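Local coordinates for protein hydrazine synthase beta subunit (Candidatus Kuenenia stuttgartiensis, PDB 5C2V) that forms the beta-propeller subunit of the hydrazine synthase complex, which condenses nitric oxide with ammonium, and may modulate passage of the hydroxylamine intermediate between the other subunits, at residues V51-R54 with V55-A59; I137-D141 with Y142-M146. All coordinates share one frame; numbering follows the deposited sequence.

Contact 1: V51-R54 with V55-A59; sequences VAVR and VQPEA
Val53 and Pro57 close the turn that joins two blades of the beta-propeller: strand 46-52 ends one four-stranded sheet, and strand 57-62 opens the next. Across the turn, methyl CG2 of Val53 meets the pyrrolidine ring at Pro57 CG, 3.7 Å away, and lies 4.0 Å from Pro57 CB; the methyl therefore lies against the CB-CG side of the ring. Val53 can offer it because CG1 is turned anti to the carbonyl carbon (chi1 -68°), leaving CG2 between that carbon and the backbone N. A branched valine suits a buried place of this kind, and the rigid, puckered proline ring offers CG and CB as apolar partners and, lacking an N-H, leaves no backbone donor there in need of an acceptor. Pro57 also rests on Val71, and Val53 on Asn73, both in the second strand of the new blade. Pro57 CD lies 3.7 Å from the carbonyl oxygen of Arg54. Arg54 itself takes part mainly through its backbone; its long chain, bent at chi2, leads off to a salt bridge with Glu92. Between the apolar pair, Gln56 adopts a left-handed backbone conformation that swings the chain into the new strand and sends its side chain away from the valine. Its amide turns to Glu58: NE2 donates to Glu58 OE2 over 3.0 Å with an N-H...O angle of 162°. The bond leaves nearly in the amide plane but arrives from above the carboxylate plane, 51° out of it. Glu58 OE2 also accepts from Gln32, and OE1 from Trp98, so three uncharged N-H donors grip this buried carboxylate, probably fixing its rotation and allowing it to keep its charge without a basic partner among them.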
loop_
_atom_site.group_PDB
_atom_site.type_symbol
_atom_site.label_atom_id
_atom_site.label_comp_id
_atom_site.label_asym_id
_atom_site.label_seq_id
_atom_site.Cartn_x
_atom_site.Cartn_y
_atom_site.Cartn_z
ATOM N N VAL B 51 58.582 4.026 -35.797
ATOM C CA VAL B 51 59.062 5.212 -36.501
ATOM C C VAL B 51 59.352 6.359 -35.540
ATOM O O VAL B 51 58.477 6.790 -34.791
ATOM C CB VAL B 51 58.046 5.688 -37.555
ATOM C CG1 VAL B 51 58.559 6.934 -38.262
ATOM C CG2 VAL B 51 57.761 4.580 -38.555
ATOM N N ALA B 52 60.583 6.856 -35.575
ATOM C CA ALA B 52 61.005 7.916 -34.668
ATOM C C ALA B 52 60.393 9.266 -35.032
ATOM O O ALA B 52 60.407 9.679 -36.192
ATOM C CB ALA B 52 62.523 8.016 -34.649
ATOM N N VAL B 53 59.852 9.941 -34.025
ATOM C CA VAL B 53 59.322 11.290 -34.175
ATOM C C VAL B 53 59.941 12.197 -33.119
ATOM O O VAL B 53 60.849 11.788 -32.396
ATOM C CB VAL B 53 57.787 11.335 -34.052
ATOM C CG1 VAL B 53 57.134 10.626 -35.230
ATOM C CG2 VAL B 53 57.340 10.734 -32.728
ATOM N N ARG B 54 59.449 13.427 -33.034
ATOM C CA ARG B 54 59.964 14.385 -32.063
ATOM C C ARG B 54 59.488 14.048 -30.651
ATOM O O ARG B 54 58.849 13.020 -30.426
ATOM C CB ARG B 54 59.546 15.808 -32.437
ATOM C CG ARG B 54 59.863 16.199 -33.870
ATOM C CD ARG B 54 61.296 15.857 -34.239
ATOM N NE ARG B 54 61.615 16.256 -35.607
ATOM C CZ ARG B 54 62.691 15.848 -36.272
ATOM N NH1 ARG B 54 63.554 15.023 -35.696
ATOM N NH2 ARG B 54 62.902 16.262 -37.513
ATOM N N VAL B 55 59.815 14.920 -29.703
ATOM C CA VAL B 55 59.587 14.656 -28.286
ATOM C C VAL B 55 58.107 14.580 -27.891
ATOM O O VAL B 55 57.324 15.481 -28.193
ATOM C CB VAL B 55 60.272 15.735 -27.418
ATOM C CG1 VAL B 55 60.280 15.322 -25.957
ATOM C CG2 VAL B 55 61.692 15.980 -27.909
ATOM N N GLN B 56 57.751 13.490 -27.212
ATOM C CA GLN B 56 56.445 13.316 -26.570
ATOM C C GLN B 56 55.237 13.386 -27.518
ATOM O O GLN B 56 54.403 14.285 -27.398
ATOM C CB GLN B 56 56.291 14.376 -25.470
ATOM C CG GLN B 56 55.176 14.123 -24.482
ATOM C CD GLN B 56 55.201 15.093 -23.328
ATOM O OE1 GLN B 56 56.262 15.501 -22.857
ATOM N NE2 GLN B 56 54.028 15.475 -22.872
ATOM N N PRO B 57 55.157 12.467 -28.500
ATOM C CA PRO B 57 53.917 12.478 -29.284
ATOM C C PRO B 57 52.685 12.085 -28.463
ATOM O O PRO B 57 52.687 11.011 -27.861
ATOM C CB PRO B 57 54.195 11.438 -30.371
ATOM C CG PRO B 57 55.142 10.477 -29.723
ATOM C CD PRO B 57 56.010 11.307 -28.813
ATOM N N GLU B 58 51.654 12.924 -28.423
ATOM C CA GLU B 58 50.372 12.499 -27.857
ATOM C C GLU B 58 49.211 12.176 -28.809
ATOM O O GLU B 58 48.157 11.731 -28.352
ATOM C CB GLU B 58 49.936 13.529 -26.822
ATOM C CG GLU B 58 50.902 13.505 -25.655
ATOM C CD GLU B 58 50.623 14.536 -24.599
ATOM O OE1 GLU B 58 49.769 15.421 -24.818
ATOM O OE2 GLU B 58 51.261 14.438 -23.532
ATOM N N ALA B 59 49.384 12.377 -30.112
ATOM C CA ALA B 59 48.271 12.157 -31.038
ATOM C C ALA B 59 48.719 11.908 -32.472
ATOM O O ALA B 59 49.816 12.299 -32.866
ATOM C CB ALA B 59 47.313 13.344 -30.994
#

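Contact 2: I137-D141 with Y142-M146; sequences IYTSD and YGPRM
Thr139 turns its side chain toward Pro144, and its two branches both take part in the bend between strands 132-137 and 144-149. From CB the chain forks. The methyl, CG2, is anti to the carbonyl carbon and packs 3.7 Å from Pro144 CG, the puckered corner of the proline ring. The other branch, OG1, sits between the backbone N and the carbonyl carbon; it passes 3.9 Å from the same Pro144 CG and donates a hydrogen bond to the carbonyl oxygen of Asp141, at a C=O...donor angle of 150°. The 2.5 Å between Thr139 OG1 and Asp141 O is too short to trust in detail. Threonine suits the place because one short side chain supplies both a methyl for the proline and a hydroxyl for the bend, and beyond the turn it also packs on Leu160 of the next blade. Asp141 forms the second grip. Its OD1 reaches forward one residue and accepts from Tyr142 N across 2.9 Å, on the anti side of the carboxylate and 23° out of its plane. That oxygen also lies 3.7 Å from Tyr142 CD2, the carboxylate and ring planes being inclined by 52°. The Tyr142 side chain also touches Asn121, while Tyr142 O accepts from the hydroxyl of Thr162. Gly143 follows with positive phi, a conformation easy for glycine, and lets the chain turn into Pro144, which opens the strand and, having no N-H, calls for no acceptor at that position. If the threonine bond is real, both polar groups of the Asp141-Tyr142 peptide link are engaged and its rotation should be restrained; the negative carboxylate would be partly offset by the amide dipole it faces.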
loop_
_atom_site.group_PDB
_atom_site.type_symbol
_atom_site.label_atom_id
_atom_site.label_comp_id
_atom_site.label_asym_id
_atom_site.label_seq_id
_atom_site.Cartn_x
_atom_site.Cartn_y
_atom_site.Cartn_z
ATOM N N ILE B 137 43.251 29.419 -36.242
ATOM C CA ILE B 137 41.883 29.773 -35.886
ATOM C C ILE B 137 41.775 29.929 -34.374
ATOM O O ILE B 137 41.967 28.969 -33.629
ATOM C CB ILE B 137 40.874 28.716 -36.370
ATOM C CG1 ILE B 137 41.018 28.490 -37.877
ATOM C CG2 ILE B 137 39.457 29.136 -36.018
ATOM C CD1 ILE B 137 40.065 27.455 -38.434
ATOM N N TYR B 138 41.472 31.143 -33.926
ATOM C CA TYR B 138 41.432 31.440 -32.498
ATOM C C TYR B 138 40.101 31.032 -31.876
ATOM O O TYR B 138 39.038 31.456 -32.326
ATOM C CB TYR B 138 41.692 32.929 -32.257
ATOM C CG TYR B 138 43.092 33.378 -32.618
ATOM C CD1 TYR B 138 44.105 32.453 -32.840
ATOM C CD2 TYR B 138 43.399 34.727 -32.739
ATOM C CE1 TYR B 138 45.384 32.859 -33.172
ATOM C CE2 TYR B 138 44.676 35.143 -33.069
ATOM C CZ TYR B 138 45.663 34.204 -33.285
ATOM O OH TYR B 138 46.935 34.613 -33.614
ATOM N N THR B 139 40.170 30.205 -30.836
ATOM C CA THR B 139 38.971 29.713 -30.169
ATOM C C THR B 139 38.401 30.750 -29.205
ATOM O O THR B 139 38.955 31.839 -29.050
ATOM C CB THR B 139 39.251 28.408 -29.402
ATOM O OG1 THR B 139 40.168 28.665 -28.332
ATOM C CG2 THR B 139 39.840 27.359 -30.331
ATOM N N SER B 140 37.293 30.402 -28.558
ATOM C CA SER B 140 36.619 31.315 -27.643
ATOM C C SER B 140 37.316 31.384 -26.288
ATOM O O SER B 140 37.238 32.396 -25.592
ATOM C CB SER B 140 35.158 30.902 -27.459
ATOM O OG SER B 140 34.473 30.897 -28.699
ATOM N N ASP B 141 37.994 30.304 -25.915
ATOM C CA ASP B 141 38.728 30.270 -24.657
ATOM C C ASP B 141 39.967 29.389 -24.772
ATOM O O ASP B 141 40.223 28.791 -25.818
ATOM C CB ASP B 141 37.826 29.778 -23.523
ATOM C CG ASP B 141 38.055 30.533 -22.226
ATOM O OD1 ASP B 141 39.185 31.021 -22.011
ATOM O OD2 ASP B 141 37.104 30.642 -21.425
ATOM N N TYR B 142 40.730 29.311 -23.688
ATOM C CA TYR B 142 42.025 28.640 -23.700
ATOM C C TYR B 142 41.951 27.114 -23.658
ATOM O O TYR B 142 40.964 26.534 -23.206
ATOM C CB TYR B 142 42.877 29.135 -22.532
ATOM C CG TYR B 142 43.241 30.600 -22.615
ATOM C CD1 TYR B 142 43.963 31.093 -23.692
ATOM C CD2 TYR B 142 42.883 31.486 -21.607
ATOM C CE1 TYR B 142 44.302 32.430 -23.775
ATOM C CE2 TYR B 142 43.223 32.826 -21.679
ATOM C CZ TYR B 142 43.935 33.291 -22.765
ATOM O OH TYR B 142 44.279 34.620 -22.848
ATOM N N GLY B 143 43.017 26.481 -24.136
ATOM C CA GLY B 143 43.199 25.045 -24.021
ATOM C C GLY B 143 42.301 24.114 -24.817
ATOM O O GLY B 143 41.651 23.249 -24.227
ATOM N N PRO B 144 42.229 24.287 -26.150
ATOM C CA PRO B 144 41.514 23.230 -26.873
ATOM C C PRO B 144 42.233 21.892 -26.719
ATOM O O PRO B 144 43.425 21.811 -27.011
ATOM C CB PRO B 144 41.550 23.705 -28.332
ATOM C CG PRO B 144 41.916 25.159 -28.273
ATOM C CD PRO B 144 42.754 25.328 -27.050
ATOM N N ARG B 145 41.521 20.862 -26.275
ATOM C CA ARG B 145 42.129 19.545 -26.099
ATOM C C ARG B 145 42.192 18.736 -27.392
ATOM O O ARG B 145 43.206 18.115 -27.707
ATOM C CB ARG B 145 41.369 18.754 -25.032
ATOM C CG ARG B 145 41.954 17.382 -24.730
ATOM C CD ARG B 145 43.431 17.466 -24.377
ATOM N NE ARG B 145 43.970 16.167 -23.987
ATOM C CZ ARG B 145 44.224 15.809 -22.732
ATOM N NH1 ARG B 145 43.999 16.659 -21.740
ATOM N NH2 ARG B 145 44.711 14.604 -22.469
ATOM N N MET B 146 41.092 18.759 -28.136
ATOM C CA MET B 146 40.923 17.918 -29.313
ATOM C C MET B 146 39.933 18.585 -30.260
ATOM O O MET B 146 39.091 19.368 -29.822
ATOM C CB MET B 146 40.437 16.522 -28.897
ATOM C CG MET B 146 40.028 15.591 -30.030
ATOM S SD MET B 146 41.380 15.143 -31.132
ATOM C CE MET B 146 42.024 13.695 -30.298
#

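In the fold
Contacts 1 and 2 are equivalent crossings in the propeller. The first leads from the sheet spanning residues 15 to 52 into that of 57-94, the second from 99-137 into 144-186, and the sheets of 57-94 and 99-137 lie between them in the chain. Both pair a beta-branched residue with a proline opening the next strand, four residues on at 51-59 and five at 137-146, after a residue with positive phi. Their centres are 22 Å apart, and their nearest atoms about 5 Å. The calcium ion bound by Asp77 and Asp97 lies about 9 Å from the Gln56 side chain and about 12 Å from Gly143. Contact 2 also borders the gamma subunit: Arg145 salt-bridges Glu69 of that chain.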